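Local coordinates for thioredoxin family protein (Pseudomonas aeruginosa, PDB 1Z6N), which is of unknown function but belongs to the thioredoxin family, which makes a thiol-disulfide redox role possible, and can bind a magnesium ion, at residues 75-78 with 79-83; 116-119 with 120-124. All coordinates share one frame; numbering follows the deposited sequence.

Interaction 1: 75-78 with 79-83; sequences ALDF and AQRLQ
Arg81 reaches back along its own helix to Asp77 and Phe78, one turn earlier, and its long chain is the one to follow. Arg81 CB starts 3.6 Å from Phe78 O, and Arg81 CG passes over the backbone at 3.3 Å from Asp77 O. A bend at chi3 (-72°) then folds the chain round, so that Arg81 NE donates to Asp77 OD2 at 2.9 Å in a salt bridge. The carboxylate lies at the edge of the guanidinium, near its plane, whereas OD2 is approached from above the carboxylate plane. At the tip, Arg81 NH2 comes to 3.2 Å from Phe78 CD1, at the edge of the ring, and also forms a salt bridge with Glu37 OE2 of helix 23-39. A water bridges NH2 and OD2, giving that oxygen a second donor and the ion pair a second link.

Asp77-Arg81 and Phe78-Leu82 are i to i+4 pairs, and Phe78-Arg81 is i to i+3, on helix 67-82, which connects strands 56-61 and 86-91 in a beta-alpha-beta unit. The backbone follows suit: Leu82 N donates to Phe78 O at 3.1 Å. Chi1 of Phe78 (-177°) swings the ring along the helix, and chi2 (60°) turns one face to Leu82 CD1, a CH-pi contact 3.9 Å from the centroid. Both apolar residues also touch Leu41, while the small side chain of Ala79 touches Ile155 of helix 151-164.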
loop_
_atom_site.group_PDB
_atom_site.type_symbol
_atom_site.label_atom_id
_atom_site.label_comp_id
_atom_site.label_asym_id
_atom_site.label_seq_id
_atom_site.Cartn_x
_atom_site.Cartn_y
_atom_site.Cartn_z
ATOM N N ALA A 75 -5.951 -3.585 1.028
ATOM C CA ALA A 75 -5.883 -4.101 -0.355
ATOM C C ALA A 75 -4.495 -4.652 -0.679
ATOM O O ALA A 75 -4.371 -5.747 -1.247
ATOM C CB ALA A 75 -6.293 -3.020 -1.359
ATOM N N LEU A 76 -3.456 -3.896 -0.332
ATOM C CA LEU A 76 -2.090 -4.320 -0.632
ATOM C C LEU A 76 -1.689 -5.553 0.189
ATOM O O LEU A 76 -0.971 -6.417 -0.305
ATOM C CB LEU A 76 -1.090 -3.163 -0.486
ATOM C CG LEU A 76 -1.289 -2.026 -1.508
ATOM C CD1 LEU A 76 -0.287 -0.915 -1.243
ATOM C CD2 LEU A 76 -1.167 -2.531 -2.960
ATOM N N ASP A 77 -2.183 -5.650 1.416
ATOM C CA ASP A 77 -1.974 -6.867 2.195
ATOM C C ASP A 77 -2.651 -8.079 1.559
ATOM O O ASP A 77 -2.088 -9.186 1.528
ATOM C CB ASP A 77 -2.461 -6.683 3.625
ATOM C CG ASP A 77 -2.416 -7.981 4.412
ATOM O OD1 ASP A 77 -1.290 -8.423 4.742
ATOM O OD2 ASP A 77 -3.500 -8.552 4.676
ATOM N N PHE A 78 -3.853 -7.878 1.030
ATOM C CA PHE A 78 -4.539 -8.957 0.315
ATOM C C PHE A 78 -3.670 -9.443 -0.849
ATOM O O PHE A 78 -3.488 -10.648 -1.031
ATOM C CB PHE A 78 -5.915 -8.490 -0.133
ATOM C CG PHE A 78 -6.730 -9.547 -0.827
ATOM C CD1 PHE A 78 -7.077 -10.735 -0.182
ATOM C CD2 PHE A 78 -7.195 -9.329 -2.115
ATOM C CE1 PHE A 78 -7.851 -11.707 -0.843
ATOM C CE2 PHE A 78 -7.975 -10.294 -2.772
ATOM C CZ PHE A 78 -8.294 -11.473 -2.127
ATOM N N ALA A 79 -3.076 -8.504 -1.586
ATOM C CA ALA A 79 -2.185 -8.854 -2.699
ATOM C C ALA A 79 -0.966 -9.646 -2.236
ATOM O O ALA A 79 -0.580 -10.622 -2.871
ATOM C CB ALA A 79 -1.762 -7.610 -3.486
ATOM N N GLN A 80 -0.368 -9.250 -1.106
ATOM C CA GLN A 80 0.803 -9.964 -0.615
ATOM C C GLN A 80 0.450 -11.374 -0.116
ATOM O O GLN A 80 1.273 -12.291 -0.177
ATOM C CB GLN A 80 1.523 -9.149 0.459
ATOM C CG GLN A 80 1.024 -9.357 1.883
ATOM C CD GLN A 80 1.861 -8.597 2.900
ATOM O OE1 GLN A 80 1.346 -8.032 3.894
ATOM N NE2 GLN A 80 3.160 -8.551 2.653
ATOM N N ARG A 81 -0.781 -11.556 0.358
ATOM C CA ARG A 81 -1.222 -12.880 0.780
ATOM C C ARG A 81 -1.458 -13.796 -0.424
ATOM O O ARG A 81 -1.220 -15.003 -0.346
ATOM C CB ARG A 81 -2.462 -12.772 1.669
ATOM C CG ARG A 81 -2.109 -12.177 3.023
ATOM C CD ARG A 81 -3.271 -12.172 3.999
ATOM N NE ARG A 81 -4.289 -11.182 3.660
ATOM C CZ ARG A 81 -5.506 -11.484 3.211
ATOM N NH1 ARG A 81 -5.855 -12.756 3.038
ATOM N NH2 ARG A 81 -6.376 -10.517 2.936
ATOM N N LEU A 82 -1.898 -13.210 -1.536
ATOM C CA LEU A 82 -2.094 -13.965 -2.784
ATOM C C LEU A 82 -0.784 -14.196 -3.532
ATOM O O LEU A 82 -0.631 -15.180 -4.266
ATOM C CB LEU A 82 -3.065 -13.226 -3.701
ATOM C CG LEU A 82 -4.514 -13.050 -3.235
ATOM C CD1 LEU A 82 -5.214 -12.096 -4.183
ATOM C CD2 LEU A 82 -5.275 -14.372 -3.142
ATOM N N GLN A 83 0.155 -13.270 -3.364
ATOM C CA GLN A 83 1.429 -13.324 -4.068
ATOM C C GLN A 83 2.574 -13.045 -3.088
ATOM O O GLN A 83 2.962 -11.894 -2.905
ATOM C CB GLN A 83 1.417 -12.335 -5.250
ATOM C CG GLN A 83 2.695 -12.267 -6.096
ATOM C CD GLN A 83 3.290 -13.626 -6.392
ATOM O OE1 GLN A 83 4.042 -14.179 -5.587
ATOM N NE2 GLN A 83 2.958 -14.174 -7.558
HETATM O O HOH W 1 -5.920 -7.579 3.865
#

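Interaction 2: 116-119 with 120-124; sequences VLDE and EFNLL
Leu117 and Phe121 form the apolar centre of this hairpin end. Leu117 CD1 meets the ring edge at Phe121 CD1, 3.9 Å away, while its other methyl, CD2, reaches over to Leu123 CB. Leu117 and Leu123 are a non-hydrogen-bonded antiparallel pair with side chains on the same sheet face, where helix 4-10 packs: Tyr4 touches both leucines, and Ala5 and Phe8 touch the phenylalanine. Leucine methyls and a phenyl ring suit this largely apolar surface under helix 4-10. On the other face Val116 CG1 and Leu124 CD1 approach more loosely, at 4.4 Å, and both residues rest on Ile161 of helix 151-164.

Outward from this layer, the backbone ties strands 113-117 and 123-128 together. Leu124 N donates to Val116 O at 2.8 Å, a nearly straight bond, and Asp118 N donates to Asn122 O. A type I turn from Asp118 to Phe121 follows, closed by Phe121 N to Asp118 O at 3.0 Å. Phe121 then has positive phi (62°), as is common where a type I turn leads into a beta bulge.

At the polar edge, Asp118 folds its carboxylate into the turn: chi1 of 72° sets CG between N and the carbonyl carbon. Asp118 OD1 accepts Asn122 N at 2.9 Å from above the carboxylate plane, and more weakly Glu120 N. Aspartate is short enough for its carboxylate to sit over the turn and meet both backbone N-H groups. This arrangement would favour the charged form of Asp118 and hold the loop's shape, although Glu120, a like charge not in contact, may partly offset that preference.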
loop_
_atom_site.group_PDB
_atom_site.type_symbol
_atom_site.label_atom_id
_atom_site.label_comp_id
_atom_site.label_asym_id
_atom_site.label_seq_id
_atom_site.Cartn_x
_atom_site.Cartn_y
_atom_site.Cartn_z
ATOM N N VAL A 116 7.700 1.317 -3.959
ATOM C CA VAL A 116 7.828 0.002 -4.573
ATOM C C VAL A 116 9.289 -0.224 -4.899
ATOM O O VAL A 116 9.879 0.529 -5.690
ATOM C CB VAL A 116 6.967 -0.106 -5.854
ATOM C CG1 VAL A 116 7.087 -1.496 -6.466
ATOM C CG2 VAL A 116 5.515 0.236 -5.531
ATOM N N LEU A 117 9.874 -1.235 -4.268
ATOM C CA LEU A 117 11.304 -1.521 -4.391
ATOM C C LEU A 117 11.501 -2.908 -4.994
ATOM O O LEU A 117 10.692 -3.812 -4.762
ATOM C CB LEU A 117 11.987 -1.459 -3.024
ATOM C CG LEU A 117 11.876 -0.177 -2.199
ATOM C CD1 LEU A 117 12.152 -0.474 -0.739
ATOM C CD2 LEU A 117 12.885 0.835 -2.671
ATOM N N ASP A 118 12.568 -3.077 -5.770
ATOM C CA ASP A 118 12.900 -4.401 -6.282
ATOM C C ASP A 118 13.755 -5.182 -5.274
ATOM O O ASP A 118 13.961 -4.722 -4.144
ATOM C CB ASP A 118 13.540 -4.310 -7.677
ATOM C CG ASP A 118 14.960 -3.753 -7.662
ATOM O OD1 ASP A 118 15.542 -3.562 -6.576
ATOM O OD2 ASP A 118 15.494 -3.523 -8.773
ATOM N N GLU A 119 14.240 -6.362 -5.658
ATOM C CA GLU A 119 15.002 -7.174 -4.716
ATOM C C GLU A 119 16.347 -6.544 -4.308
ATOM O O GLU A 119 16.865 -6.853 -3.238
ATOM C CB GLU A 119 15.175 -8.616 -5.208
ATOM C CG GLU A 119 15.252 -9.614 -4.041
ATOM C CD GLU A 119 15.408 -11.064 -4.481
ATOM O OE1 GLU A 119 15.460 -11.332 -5.701
ATOM O OE2 GLU A 119 15.478 -11.940 -3.589
ATOM N N GLU A 120 16.878 -5.641 -5.134
ATOM C CA GLU A 120 18.110 -4.902 -4.804
ATOM C C GLU A 120 17.829 -3.576 -4.078
ATOM O O GLU A 120 18.737 -2.746 -3.913
ATOM C CB GLU A 120 18.942 -4.628 -6.065
ATOM C CG GLU A 120 18.980 -5.764 -7.077
ATOM C CD GLU A 120 19.754 -6.974 -6.593
ATOM O OE1 GLU A 120 20.464 -7.579 -7.426
ATOM O OE2 GLU A 120 19.652 -7.326 -5.392
ATOM N N PHE A 121 16.576 -3.375 -3.670
ATOM C CA PHE A 121 16.134 -2.119 -3.046
ATOM C C PHE A 121 16.273 -0.894 -3.953
ATOM O O PHE A 121 16.439 0.219 -3.462
ATOM C CB PHE A 121 16.828 -1.874 -1.699
ATOM C CG PHE A 121 16.442 -2.853 -0.650
ATOM C CD1 PHE A 121 15.275 -2.677 0.081
ATOM C CD2 PHE A 121 17.233 -3.975 -0.408
ATOM C CE1 PHE A 121 14.906 -3.589 1.051
ATOM C CE2 PHE A 121 16.873 -4.896 0.565
ATOM C CZ PHE A 121 15.711 -4.703 1.296
ATOM N N ASN A 122 16.214 -1.101 -5.270
ATOM C CA ASN A 122 16.069 0.012 -6.203
ATOM C C ASN A 122 14.634 0.491 -6.135
ATOM O O ASN A 122 13.710 -0.324 -6.108
ATOM C CB ASN A 122 16.371 -0.390 -7.655
ATOM C CG ASN A 122 17.764 -0.939 -7.841
ATOM O OD1 ASN A 122 17.929 -2.025 -8.389
ATOM N ND2 ASN A 122 18.770 -0.189 -7.418
ATOM N N LEU A 123 14.456 1.808 -6.089
ATOM C CA LEU A 123 13.137 2.421 -6.058
ATOM C C LEU A 123 12.525 2.465 -7.456
ATOM O O LEU A 123 13.055 3.128 -8.366
ATOM C CB LEU A 123 13.238 3.833 -5.479
ATOM C CG LEU A 123 11.957 4.663 -5.402
ATOM C CD1 LEU A 123 10.942 3.999 -4.495
ATOM C CD2 LEU A 123 12.283 6.064 -4.895
ATOM N N LEU A 124 11.412 1.763 -7.629
ATOM C CA LEU A 124 10.771 1.650 -8.936
ATOM C C LEU A 124 9.658 2.667 -9.141
ATOM O O LEU A 124 9.353 3.037 -10.283
ATOM C CB LEU A 124 10.211 0.232 -9.126
ATOM C CG LEU A 124 11.168 -0.944 -8.886
ATOM C CD1 LEU A 124 10.457 -2.271 -9.136
ATOM C CD2 LEU A 124 12.414 -0.847 -9.747
#

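How the interactions relate
Both contacts are local and lie in series along the chain: interaction 1 is complete on helix 67-82 before interaction 2 opens on strand 113-117. Their centres are about 18 Å apart, and their nearest atoms, about 7 Å apart, do not touch. The four-stranded mixed sheet connects them. Interaction 1 belongs to the helix joining strands 56-61 and 86-91, whereas interaction 2 turns strand 113-117 into the outermost strand 123-128. Helix 151-164 packs against residues of both and lends them a shared neighbour, Val158, which touches Leu76 and Val116. One lies in the beta-alpha-beta unit, the other closes the hairpin, as in thioredoxin-like folds; helix 67-82 starts at a CxxC pattern, possibly a redox site.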